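Local structure of periplasmic binding protein/LacI transcriptional regulator (Burkholderia multivorans, 4YLE) at residues A[44-49]-A[275-280]; A[140-145]-A[307-312]; A[230-235]-A[257-262]. The protein is a periplasmic solute-binding protein that probably captures a simple sugar between its two lobes and delivers it to an ABC transporter for uptake. All coordinates share one frame; numbering follows the deposited sequence.

Contact 1: A[44-49]-A[275-280]; sequences NEFFLT and ADQYAA
The ring of F46 lies between A279 and the side chain of Q277, and these three residues carry most of the contact between 44-49 and 275-280. Taking the apolar contacts first, the A279 methyl sits over one face of the F46 ring in a CH-pi contact, CB 3.8 Å from the ring centroid, displaced toward the rim on the CE1 side. A279 CB also lies 3.5 Å from F46 O. CG of F46, anti to the backbone N (chi1 -180°), carries the ring out from the helix to where A279 CB covers that face. One turn further along the helix, T49 extends the apolar patch more loosely, with CG2 4.3 Å from A279 CB.

The Q277 side chain crosses F46 at about a right angle. Its amide plane is tilted 37° from the ring, and Q277 NE2 comes within 3.3 Å of F46 CE1. That approach is oblique, and the polar partners of NE2 are D257 and the bound unknown ligand.

Within each segment a side chain bonds its own backbone at a helix start. N44 is the N-cap of helix 45-60: its OD1 accepts from F46 N at 3.0 Å, with the donor above the carbonyl plane, while ND2 reaches E75 and the ligand. On the other side D276 closes an Asx turn, OD1 taking Y278 N at 2.9 Å, just before helix 279-295 starts.

Two helix starts thus meet around one phenylalanine. N44 and Q277 both bond an unidentified ligand, whose position is consistent with the cleft between the lobes of periplasmic binding proteins.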
ATOM      1  N   ASN A  44       1.494  11.024   1.432  1.00 25.51           N
ATOM      2  CA  ASN A  44       0.869   9.956   2.229  1.00 23.84           C
ATOM      3  C   ASN A  44       1.762   9.612   3.405  1.00 22.88           C
ATOM      4  O   ASN A  44       2.929   9.243   3.191  1.00 21.65           O
ATOM      5  CB  ASN A  44       0.661   8.736   1.332  1.00 22.72           C
ATOM      6  CG  ASN A  44      -0.084   7.594   2.010  1.00 21.44           C
ATOM      7  OD1 ASN A  44      -0.289   7.575   3.225  1.00 21.13           O
ATOM      8  ND2 ASN A  44      -0.506   6.632   1.195  1.00 21.06           N
ATOM      9  N   GLU A  45       1.270   9.774   4.632  1.00 22.81           N
ATOM     10  CA  GLU A  45       2.125   9.473   5.771  1.00 25.52           C
ATOM     11  C   GLU A  45       2.692   8.056   5.774  1.00 19.85           C
ATOM     12  O   GLU A  45       3.738   7.804   6.361  1.00 23.20           O
ATOM     13  CB  GLU A  45       1.405   9.662   7.093  1.00 28.02           C
ATOM     14  CG  GLU A  45       2.441   9.897   8.207  1.00 49.48           C
ATOM     15  CD  GLU A  45       1.907   9.712   9.602  1.00 47.57           C
ATOM     16  OE1 GLU A  45       1.733  10.757  10.269  1.00 50.36           O
ATOM     17  OE2 GLU A  45       1.698   8.536  10.028  1.00 32.01           O
ATOM     18  N   PHE A  46       1.974   7.120   5.180  1.00 19.11           N
ATOM     19  CA  PHE A  46       2.495   5.767   5.057  1.00 17.53           C
ATOM     20  C   PHE A  46       3.924   5.773   4.504  1.00 17.44           C
ATOM     21  O   PHE A  46       4.821   5.093   5.017  1.00 16.09           O
ATOM     22  CB  PHE A  46       1.588   4.950   4.153  1.00 17.40           C
ATOM     23  CG  PHE A  46       2.048   3.522   3.964  1.00 16.21           C
ATOM     24  CD1 PHE A  46       1.758   2.543   4.904  1.00 15.66           C
ATOM     25  CD2 PHE A  46       2.741   3.155   2.821  1.00 16.06           C
ATOM     26  CE1 PHE A  46       2.182   1.227   4.713  1.00 15.19           C
ATOM     27  CE2 PHE A  46       3.146   1.861   2.613  1.00 16.40           C
ATOM     28  CZ  PHE A  46       2.881   0.886   3.564  1.00 15.34           C
ATOM     29  N   PHE A  47       4.151   6.536   3.442  1.00 17.98           N
ATOM     30  CA  PHE A  47       5.472   6.558   2.842  1.00 18.03           C
ATOM     31  C   PHE A  47       6.435   7.433   3.583  1.00 19.84           C
ATOM     32  O   PHE A  47       7.652   7.164   3.567  1.00 18.16           O
ATOM     33  CB  PHE A  47       5.346   6.934   1.370  1.00 19.13           C
ATOM     34  CG  PHE A  47       4.657   5.868   0.595  1.00 18.73           C
ATOM     35  CD1 PHE A  47       5.283   4.649   0.398  1.00 17.76           C
ATOM     36  CD2 PHE A  47       3.368   6.038   0.147  1.00 19.52           C
ATOM     37  CE1 PHE A  47       4.625   3.629  -0.272  1.00 20.52           C
ATOM     38  CE2 PHE A  47       2.709   5.024  -0.522  1.00 19.39           C
ATOM     39  CZ  PHE A  47       3.335   3.815  -0.709  1.00 18.52           C
ATOM     40  N   LEU A  48       5.937   8.480   4.244  1.00 20.00           N
ATOM     41  CA  LEU A  48       6.831   9.276   5.069  1.00 21.86           C
ATOM     42  C   LEU A  48       7.355   8.423   6.222  1.00 22.65           C
ATOM     43  O   LEU A  48       8.543   8.478   6.533  1.00 20.52           O
ATOM     44  CB  LEU A  48       6.136  10.534   5.559  1.00 27.75           C
ATOM     45  CG  LEU A  48       5.651  11.380   4.372  1.00 32.69           C
ATOM     46  CD1 LEU A  48       5.005  12.626   4.924  1.00 32.51           C
ATOM     47  CD2 LEU A  48       6.772  11.745   3.366  1.00 30.88           C
ATOM     48  N   THR A  49       6.488   7.582   6.787  1.00 20.93           N
ATOM     49  CA  THR A  49       6.868   6.632   7.834  1.00 21.42           C
ATOM     50  C   THR A  49       7.869   5.607   7.308  1.00 21.81           C
ATOM     51  O   THR A  49       8.872   5.281   7.955  1.00 19.11           O
ATOM     52  CB  THR A  49       5.618   5.920   8.373  1.00 20.30           C
ATOM     53  OG1 THR A  49       4.839   6.869   9.110  1.00 21.54           O
ATOM     54  CG2 THR A  49       5.988   4.757   9.297  1.00 23.41           C
ATOM     55  N   ALA A 275      -5.309  -1.119  10.111  1.00 18.55           N
ATOM     56  CA  ALA A 275      -4.356  -2.231  10.218  1.00 19.36           C
ATOM     57  C   ALA A 275      -2.983  -1.665  10.060  1.00 17.76           C
ATOM     58  O   ALA A 275      -2.777  -0.734   9.269  1.00 18.40           O
ATOM     59  CB  ALA A 275      -4.610  -3.301   9.173  1.00 16.05           C
ATOM     60  N   ASP A 276      -2.028  -2.228  10.796  1.00 17.64           N
ATOM     61  CA  ASP A 276      -0.647  -1.816  10.628  1.00 20.08           C
ATOM     62  C   ASP A 276       0.028  -2.860   9.757  1.00 17.00           C
ATOM     63  O   ASP A 276       0.042  -4.036  10.091  1.00 16.63           O
ATOM     64  CB  ASP A 276       0.054  -1.666  11.971  1.00 21.83           C
ATOM     65  CG  ASP A 276       1.268  -0.751  11.899  1.00 21.40           C
ATOM     66  OD1 ASP A 276       1.909  -0.700  10.831  1.00 17.33           O
ATOM     67  OD2 ASP A 276       1.588  -0.082  12.897  1.00 23.75           O
ATOM     68  N   GLN A 277       0.544  -2.415   8.617  1.00 15.42           N
ATOM     69  CA  GLN A 277       1.278  -3.295   7.688  1.00 17.99           C
ATOM     70  C   GLN A 277       2.751  -2.926   7.656  1.00 17.84           C
ATOM     71  O   GLN A 277       3.495  -3.380   6.771  1.00 14.67           O
ATOM     72  CB  GLN A 277       0.686  -3.249   6.270  1.00 17.82           C
ATOM     73  CG  GLN A 277       0.718  -1.859   5.644  1.00 15.62           C
ATOM     74  CD  GLN A 277       0.541  -1.853   4.132  1.00 19.20           C
ATOM     75  OE1 GLN A 277       1.024  -2.739   3.448  1.00 16.38           O
ATOM     76  NE2 GLN A 277      -0.135  -0.835   3.609  1.00 16.24           N
ATOM     77  N   TYR A 278       3.179  -2.119   8.621  1.00 14.31           N
ATOM     78  CA  TYR A 278       4.597  -1.950   8.903  1.00 12.27           C
ATOM     79  C   TYR A 278       5.423  -1.480   7.705  1.00 14.86           C
ATOM     80  O   TYR A 278       6.297  -2.188   7.148  1.00 14.26           O
ATOM     81  CB  TYR A 278       5.112  -3.255   9.478  1.00 16.25           C
ATOM     82  CG  TYR A 278       4.287  -3.656  10.695  1.00 15.47           C
ATOM     83  CD1 TYR A 278       4.282  -2.860  11.830  1.00 16.52           C
ATOM     84  CD2 TYR A 278       3.531  -4.818  10.715  1.00 16.40           C
ATOM     85  CE1 TYR A 278       3.527  -3.205  12.949  1.00 19.21           C
ATOM     86  CE2 TYR A 278       2.784  -5.178  11.846  1.00 17.96           C
ATOM     87  CZ  TYR A 278       2.786  -4.367  12.949  1.00 22.42           C
ATOM     88  OH  TYR A 278       2.060  -4.718  14.086  1.00 27.33           O
ATOM     89  N   ALA A 279       5.190  -0.228   7.366  1.00 14.22           N
ATOM     90  CA  ALA A 279       5.870   0.422   6.258  1.00 13.09           C
ATOM     91  C   ALA A 279       7.393   0.391   6.358  1.00 12.95           C
ATOM     92  O   ALA A 279       8.099   0.076   5.382  1.00 14.94           O
ATOM     93  CB  ALA A 279       5.392   1.838   6.159  1.00 16.29           C
ATOM     94  N   ALA A 280       7.901   0.751   7.529  1.00 11.74           N
ATOM     95  CA  ALA A 280       9.320   0.866   7.737  1.00 12.16           C
ATOM     96  C   ALA A 280       9.921  -0.529   7.587  1.00 15.66           C
ATOM     97  O   ALA A 280      10.973  -0.677   7.011  1.00 15.06           O
ATOM     98  CB  ALA A 280       9.619   1.432   9.101  1.00 14.99           C
TER

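Contact 2: A[140-145]-A[307-312]; sequences PFVGPD and VETPVD
G143 and T309 are joined by a backbone hydrogen bond between 140-145 and 307-312, T309 N donating to G143 O at 3.0 Å. The other two are weak: G143 N to V307 O, and V307 N to F141 O. Beside this ladder the V142 and V307 side chains run alongside each other in the same direction, V142 CG2 4.0 Å from V307 CB. Further along, P144 CB presses on V311 CG2 at 3.4 Å, tighter than usual for two carbons. T309 OG1, set by chi1 of 48° between its backbone N and carbonyl carbon, lies against the G143-P144 peptide, 3.0 Å from G143 C, and beside P144 CD.

The strands run parallel, and the pairing places the C-terminal strand 308-314 next to 141-144 in the N-terminal lobe's sheet, whose next strand, 274-276, is antiparallel to it.

Two waters bridge D145 to E308 and T309. One accepts from D145 N and donates to T309 O and E308 OE2, the last at 2.7 Å; the other donates to both D145 OD2 and E308 OE1, which stand 4.7 Å apart, so it may ease the repulsion between two like charges. D145 in turn caps helix 146-160 through OD1 and K148 N, while F285 and T289 of helix 279-295 pack against V142.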
ATOM      1  N   PRO A 140      12.168 -10.648  -6.497  1.00 30.44           N
ATOM      2  CA  PRO A 140      11.702 -10.996  -5.150  1.00 32.57           C
ATOM      3  C   PRO A 140      10.743  -9.967  -4.585  1.00 31.50           C
ATOM      4  O   PRO A 140      10.894  -8.781  -4.867  1.00 27.03           O
ATOM      5  CB  PRO A 140      13.000 -11.027  -4.328  1.00 36.46           C
ATOM      6  CG  PRO A 140      13.939 -10.191  -5.065  1.00 36.84           C
ATOM      7  CD  PRO A 140      13.623 -10.419  -6.515  1.00 31.80           C
ATOM      8  N   PHE A 141       9.771 -10.433  -3.807  1.00 26.73           N
ATOM      9  CA  PHE A 141       8.771  -9.565  -3.196  1.00 23.00           C
ATOM     10  C   PHE A 141       8.898  -9.620  -1.689  1.00 23.84           C
ATOM     11  O   PHE A 141       9.074 -10.705  -1.115  1.00 26.45           O
ATOM     12  CB  PHE A 141       7.354  -9.974  -3.643  1.00 30.01           C
ATOM     13  CG  PHE A 141       6.290  -9.073  -3.085  1.00 24.46           C
ATOM     14  CD1 PHE A 141       6.227  -7.759  -3.481  1.00 21.08           C
ATOM     15  CD2 PHE A 141       5.403  -9.514  -2.125  1.00 26.73           C
ATOM     16  CE1 PHE A 141       5.265  -6.889  -2.929  1.00 22.11           C
ATOM     17  CE2 PHE A 141       4.449  -8.654  -1.600  1.00 26.46           C
ATOM     18  CZ  PHE A 141       4.398  -7.360  -1.998  1.00 23.11           C
ATOM     19  N   VAL A 142       8.872  -8.435  -1.078  1.00 17.97           N
ATOM     20  CA  VAL A 142       8.727  -8.252   0.361  1.00 15.93           C
ATOM     21  C   VAL A 142       7.490  -7.413   0.627  1.00 17.66           C
ATOM     22  O   VAL A 142       7.418  -6.250   0.245  1.00 16.98           O
ATOM     23  CB  VAL A 142       9.969  -7.565   0.939  1.00 25.00           C
ATOM     24  CG1 VAL A 142       9.830  -7.347   2.436  1.00 25.76           C
ATOM     25  CG2 VAL A 142      11.212  -8.361   0.601  1.00 28.32           C
ATOM     26  N   GLY A 143       6.491  -8.013   1.255  1.00 18.26           N
ATOM     27  CA  GLY A 143       5.323  -7.278   1.659  1.00 16.94           C
ATOM     28  C   GLY A 143       4.275  -8.209   2.223  1.00 17.55           C
ATOM     29  O   GLY A 143       4.493  -9.434   2.365  1.00 18.99           O
ATOM     30  N   PRO A 144       3.120  -7.627   2.544  1.00 17.02           N
ATOM     31  CA  PRO A 144       2.037  -8.340   3.214  1.00 16.26           C
ATOM     32  C   PRO A 144       1.077  -9.063   2.299  1.00 17.96           C
ATOM     33  O   PRO A 144       0.953  -8.791   1.106  1.00 23.80           O
ATOM     34  CB  PRO A 144       1.308  -7.223   3.929  1.00 19.68           C
ATOM     35  CG  PRO A 144       1.448  -6.066   3.006  1.00 18.21           C
ATOM     36  CD  PRO A 144       2.875  -6.179   2.526  1.00 18.31           C
ATOM     37  N   ASP A 145       0.336  -9.964   2.926  1.00 20.81           N
ATOM     38  CA  ASP A 145      -0.801 -10.591   2.289  1.00 18.39           C
ATOM     39  C   ASP A 145      -1.981  -9.660   2.562  1.00 19.01           C
ATOM     40  O   ASP A 145      -2.531  -9.639   3.678  1.00 21.69           O
ATOM     41  CB  ASP A 145      -1.044 -11.992   2.847  1.00 19.80           C
ATOM     42  CG  ASP A 145      -2.242 -12.675   2.220  1.00 24.43           C
ATOM     43  OD1 ASP A 145      -3.217 -11.971   1.887  1.00 24.49           O
ATOM     44  OD2 ASP A 145      -2.237 -13.934   2.067  1.00 28.67           O
ATOM     45  N   VAL A 307       9.082 -13.313   1.039  1.00 39.91           N
ATOM     46  CA  VAL A 307       9.137 -12.777   2.397  1.00 27.04           C
ATOM     47  C   VAL A 307       7.829 -12.085   2.739  1.00 25.57           C
ATOM     48  O   VAL A 307       7.583 -10.960   2.290  1.00 28.42           O
ATOM     49  CB  VAL A 307      10.281 -11.762   2.578  1.00 26.22           C
ATOM     50  CG1 VAL A 307      10.274 -11.177   4.010  1.00 38.03           C
ATOM     51  CG2 VAL A 307      11.625 -12.392   2.236  1.00 36.95           C
ATOM     52  N   GLU A 308       6.983 -12.753   3.521  1.00 24.58           N
ATOM     53  CA  GLU A 308       5.722 -12.138   3.916  1.00 27.55           C
ATOM     54  C   GLU A 308       5.922 -11.353   5.187  1.00 26.49           C
ATOM     55  O   GLU A 308       6.417 -11.882   6.178  1.00 29.09           O
ATOM     56  CB  GLU A 308       4.620 -13.171   4.123  1.00 33.12           C
ATOM     57  CG  GLU A 308       3.261 -12.507   4.356  1.00 26.32           C
ATOM     58  CD  GLU A 308       2.154 -13.503   4.589  1.00 33.15           C
ATOM     59  OE1 GLU A 308       2.094 -14.468   3.814  1.00 36.42           O
ATOM     60  OE2 GLU A 308       1.365 -13.317   5.552  1.00 30.59           O
ATOM     61  N   THR A 309       5.505 -10.094   5.162  1.00 21.71           N
ATOM     62  CA  THR A 309       5.577  -9.253   6.347  1.00 25.19           C
ATOM     63  C   THR A 309       4.190  -9.216   6.966  1.00 21.04           C
ATOM     64  O   THR A 309       3.192  -9.361   6.244  1.00 22.51           O
ATOM     65  CB  THR A 309       6.074  -7.835   6.013  1.00 21.74           C
ATOM     66  OG1 THR A 309       5.364  -7.324   4.892  1.00 17.38           O
ATOM     67  CG2 THR A 309       7.523  -7.827   5.632  1.00 19.59           C
ATOM     68  N   PRO A 310       4.110  -9.045   8.297  1.00 18.30           N
ATOM     69  CA  PRO A 310       2.814  -9.225   8.957  1.00 23.82           C
ATOM     70  C   PRO A 310       1.886  -8.022   8.871  1.00 20.93           C
ATOM     71  O   PRO A 310       2.306  -6.914   8.584  1.00 19.10           O
ATOM     72  CB  PRO A 310       3.205  -9.476  10.412  1.00 21.76           C
ATOM     73  CG  PRO A 310       4.490  -8.705  10.568  1.00 24.73           C
ATOM     74  CD  PRO A 310       5.198  -8.858   9.271  1.00 24.61           C
ATOM     75  N   VAL A 311       0.609  -8.281   9.132  1.00 22.40           N
ATOM     76  CA  VAL A 311      -0.390  -7.226   9.240  1.00 19.31           C
ATOM     77  C   VAL A 311      -1.204  -7.434  10.527  1.00 21.76           C
ATOM     78  O   VAL A 311      -1.716  -8.513  10.762  1.00 28.02           O
ATOM     79  CB  VAL A 311      -1.333  -7.239   8.053  1.00 16.31           C
ATOM     80  CG1 VAL A 311      -2.377  -6.142   8.221  1.00 18.38           C
ATOM     81  CG2 VAL A 311      -0.580  -7.038   6.767  1.00 17.69           C
ATOM     82  N   ASP A 312      -1.295  -6.409  11.361  1.00 21.00           N
ATOM     83  CA  ASP A 312      -2.084  -6.515  12.584  1.00 22.31           C
ATOM     84  C   ASP A 312      -3.229  -5.527  12.622  1.00 20.68           C
ATOM     85  O   ASP A 312      -3.101  -4.374  12.221  1.00 19.83           O
ATOM     86  CB  ASP A 312      -1.209  -6.297  13.799  1.00 28.17           C
ATOM     87  CG  ASP A 312      -0.190  -7.389  13.958  1.00 29.24           C
ATOM     88  OD1 ASP A 312      -0.610  -8.541  14.147  1.00 33.67           O
ATOM     89  OD2 ASP A 312       1.012  -7.095  13.857  1.00 27.66           O
TER
HETATM   90  O   HOH W   1       0.848 -10.637   5.807  1.00 21.81           O
HETATM   91  O   HOH W   2      -0.319 -15.622   3.499  1.00 32.89           O

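Contact 3: A[230-235]-A[257-262]; sequences GNDNMA and DNINAI
D232 points its carboxylate into the loop 257-262, where OD2 meets the backbone of I259 and is bordered by the side chains of I259 and I262. I259 N donates to D232 OD2 at 2.9 Å, reaching the oxygen nearly in line with its C-O bond. The second oxygen, OD1, turns to T274 OG1, so both ends of the carboxylate are held.

Two isoleucines pack on the acid: I259 CG1 and I262 CG2 each lie 3.6 Å from D232 OD2. The tip of I259 continues past D232 to N233, whose side chain it crosses at about a right angle, I259 CD1 3.6 Å from N233 OD1.

D257 comes in beside N231, its OD2 3.6 Å from N231 CB. A water bridges the segments here, accepting from N233 N and donating to D257 OD2 at 2.8 Å. D257 also bonds Q277 through OD1 and the unknown ligand through OD2; N231 ND2 shares that ligand, while N231 OD1 caps the helix at M234 N.

The contact thus seats the loop between strand 252-254 and helix 263-268 on the start of helix 232-244, with F46 of helix 45-60 against D257.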
ATOM      1  N   GLY A 230      -9.768   1.094   1.501  1.00 11.40           N
ATOM      2  CA  GLY A 230      -8.515   0.440   1.210  1.00 12.34           C
ATOM      3  C   GLY A 230      -7.267   1.081   1.821  1.00 14.09           C
ATOM      4  O   GLY A 230      -6.222   0.447   1.913  1.00 15.73           O
ATOM      5  N   ASN A 231      -7.349   2.334   2.237  1.00 12.89           N
ATOM      6  CA  ASN A 231      -6.251   2.925   3.026  1.00 14.20           C
ATOM      7  C   ASN A 231      -6.800   4.012   3.939  1.00 15.01           C
ATOM      8  O   ASN A 231      -7.966   4.382   3.833  1.00 13.16           O
ATOM      9  CB  ASN A 231      -5.109   3.406   2.104  1.00 14.23           C
ATOM     10  CG  ASN A 231      -5.401   4.695   1.405  1.00 16.08           C
ATOM     11  OD1 ASN A 231      -6.546   5.124   1.336  1.00 17.19           O
ATOM     12  ND2 ASN A 231      -4.352   5.335   0.875  1.00 16.73           N
ATOM     13  N   ASP A 232      -5.979   4.451   4.878  1.00 15.82           N
ATOM     14  CA  ASP A 232      -6.396   5.424   5.858  1.00 14.71           C
ATOM     15  C   ASP A 232      -6.707   6.779   5.221  1.00 16.51           C
ATOM     16  O   ASP A 232      -7.607   7.490   5.680  1.00 18.11           O
ATOM     17  CB  ASP A 232      -5.344   5.599   6.933  1.00 16.64           C
ATOM     18  CG  ASP A 232      -5.359   4.463   7.989  1.00 16.88           C
ATOM     19  OD1 ASP A 232      -6.254   3.592   7.972  1.00 17.98           O
ATOM     20  OD2 ASP A 232      -4.427   4.464   8.832  1.00 20.50           O
ATOM     21  N   ASN A 233      -5.972   7.156   4.183  1.00 16.32           N
ATOM     22  CA  ASN A 233      -6.240   8.447   3.541  1.00 17.23           C
ATOM     23  C   ASN A 233      -7.665   8.452   2.967  1.00 16.01           C
ATOM     24  O   ASN A 233      -8.417   9.442   3.137  1.00 18.19           O
ATOM     25  CB  ASN A 233      -5.211   8.762   2.467  1.00 18.55           C
ATOM     26  CG  ASN A 233      -3.969   9.389   3.043  1.00 24.20           C
ATOM     27  OD1 ASN A 233      -3.986   9.901   4.181  1.00 23.97           O
ATOM     28  ND2 ASN A 233      -2.905   9.417   2.259  1.00 37.26           N
HETATM   29  N   MSE A 234      -8.049   7.353   2.324  1.00 16.55           N
HETATM   30  CA  MSE A 234      -9.415   7.292   1.816  1.00 14.99           C
HETATM   31  C   MSE A 234     -10.401   7.259   2.967  1.00 19.57           C
HETATM   32  O   MSE A 234     -11.494   7.842   2.847  1.00 18.87           O
HETATM   33  CB  MSE A 234      -9.592   6.116   0.894  1.00 16.93           C
HETATM   34  CG  MSE A 234      -8.953   6.376  -0.438  1.00 13.85           C
HETATM   35 SE   MSE A 234      -9.226   5.017  -1.764  1.00 23.00          SE
HETATM   36  CE  MSE A 234      -8.672   3.498  -0.694  1.00 18.50           C
ATOM     37  N   ALA A 235     -10.032   6.603   4.073  1.00 17.08           N
ATOM     38  CA  ALA A 235     -10.882   6.570   5.262  1.00 18.25           C
ATOM     39  C   ALA A 235     -11.087   7.967   5.839  1.00 19.34           C
ATOM     40  O   ALA A 235     -12.184   8.271   6.282  1.00 18.65           O
ATOM     41  CB  ALA A 235     -10.314   5.654   6.305  1.00 17.01           C
ATOM     42  N   ASP A 257      -3.541   1.067   7.258  1.00 16.79           N
ATOM     43  CA  ASP A 257      -2.179   1.692   7.273  1.00 14.03           C
ATOM     44  C   ASP A 257      -1.751   2.092   8.678  1.00 18.25           C
ATOM     45  O   ASP A 257      -0.551   2.170   8.963  1.00 19.34           O
ATOM     46  CB  ASP A 257      -2.026   2.955   6.392  1.00 15.94           C
ATOM     47  CG  ASP A 257      -1.955   2.637   4.891  1.00 18.28           C
ATOM     48  OD1 ASP A 257      -1.765   1.459   4.541  1.00 16.39           O
ATOM     49  OD2 ASP A 257      -2.120   3.571   4.075  1.00 15.73           O
ATOM     50  N   ASN A 258      -2.717   2.411   9.534  1.00 19.46           N
ATOM     51  CA  ASN A 258      -2.435   2.957  10.854  1.00 20.92           C
ATOM     52  C   ASN A 258      -1.552   4.217  10.833  1.00 20.96           C
ATOM     53  O   ASN A 258      -0.560   4.326  11.588  1.00 22.60           O
ATOM     54  CB  ASN A 258      -1.808   1.873  11.715  1.00 20.53           C
ATOM     55  CG  ASN A 258      -1.838   2.196  13.183  1.00 25.15           C
ATOM     56  OD1 ASN A 258      -2.694   2.946  13.671  1.00 26.00           O
ATOM     57  ND2 ASN A 258      -0.870   1.649  13.910  1.00 23.97           N
ATOM     58  N   ILE A 259      -1.905   5.192   9.993  1.00 21.71           N
ATOM     59  CA  ILE A 259      -1.176   6.467  10.019  1.00 21.42           C
ATOM     60  C   ILE A 259      -1.537   7.295  11.246  1.00 28.53           C
ATOM     61  O   ILE A 259      -2.612   7.141  11.815  1.00 25.83           O
ATOM     62  CB  ILE A 259      -1.419   7.309   8.745  1.00 21.75           C
ATOM     63  CG1 ILE A 259      -2.882   7.754   8.669  1.00 23.04           C
ATOM     64  CG2 ILE A 259      -0.960   6.502   7.521  1.00 19.67           C
ATOM     65  CD1 ILE A 259      -3.232   8.618   7.467  1.00 24.81           C
ATOM     66  N   ASN A 260      -0.628   8.171  11.665  1.00 22.87           N
ATOM     67  CA  ASN A 260      -0.886   8.981  12.851  1.00 24.70           C
ATOM     68  C   ASN A 260      -2.185   9.735  12.757  1.00 24.59           C
ATOM     69  O   ASN A 260      -2.885   9.872  13.754  1.00 27.04           O
ATOM     70  CB  ASN A 260       0.243   9.977  13.095  1.00 27.18           C
ATOM     71  CG  ASN A 260       1.485   9.299  13.555  1.00 43.66           C
ATOM     72  OD1 ASN A 260       1.429   8.482  14.470  1.00 57.08           O
ATOM     73  ND2 ASN A 260       2.617   9.593  12.907  1.00 51.92           N
ATOM     74  N   ALA A 261      -2.519  10.228  11.567  1.00 24.27           N
ATOM     75  CA  ALA A 261      -3.724  11.051  11.434  1.00 28.32           C
ATOM     76  C   ALA A 261      -4.962  10.249  11.843  1.00 29.71           C
ATOM     77  O   ALA A 261      -5.969  10.822  12.241  1.00 29.64           O
ATOM     78  CB  ALA A 261      -3.864  11.581  10.008  1.00 33.87           C
ATOM     79  N   ILE A 262      -4.883   8.923  11.770  1.00 26.12           N
ATOM     80  CA  ILE A 262      -6.058   8.098  12.055  1.00 25.71           C
ATOM     81  C   ILE A 262      -6.230   7.845  13.555  1.00 31.67           C
ATOM     82  O   ILE A 262      -7.292   7.425  14.014  1.00 28.05           O
ATOM     83  CB  ILE A 262      -5.987   6.739  11.286  1.00 23.60           C
ATOM     84  CG1 ILE A 262      -7.381   6.326  10.816  1.00 28.23           C
ATOM     85  CG2 ILE A 262      -5.364   5.629  12.108  1.00 26.24           C
ATOM     86  CD1 ILE A 262      -7.884   7.136   9.619  1.00 26.07           C
TER
HETATM   87  O   HOH W   3      -3.061   6.158   4.108  1.00 15.83           O

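From the N terminus, the chain first lays down 44-49 and then strand 141-144. It goes on to 230-235 and, 22 residues later, 257-262, where contact 3 closes the shortest of the three loops, joining the start of helix 232-244 to the loop after strand 252-254. Next comes 275-280, which closes contact 1 and ties the start of helix 45-60 to the end of strand 274-276 and the start of helix 279-295. Last, 307-312 closes contact 2, adding strand 308-314 to the sheet beside 141-144. Contacts 1 and 2 therefore cross, while contact 3 falls within the span of both. Contact 1 touches each of the others, through D276 with D312 and A275 with D257; contacts 2 and 3 do not touch.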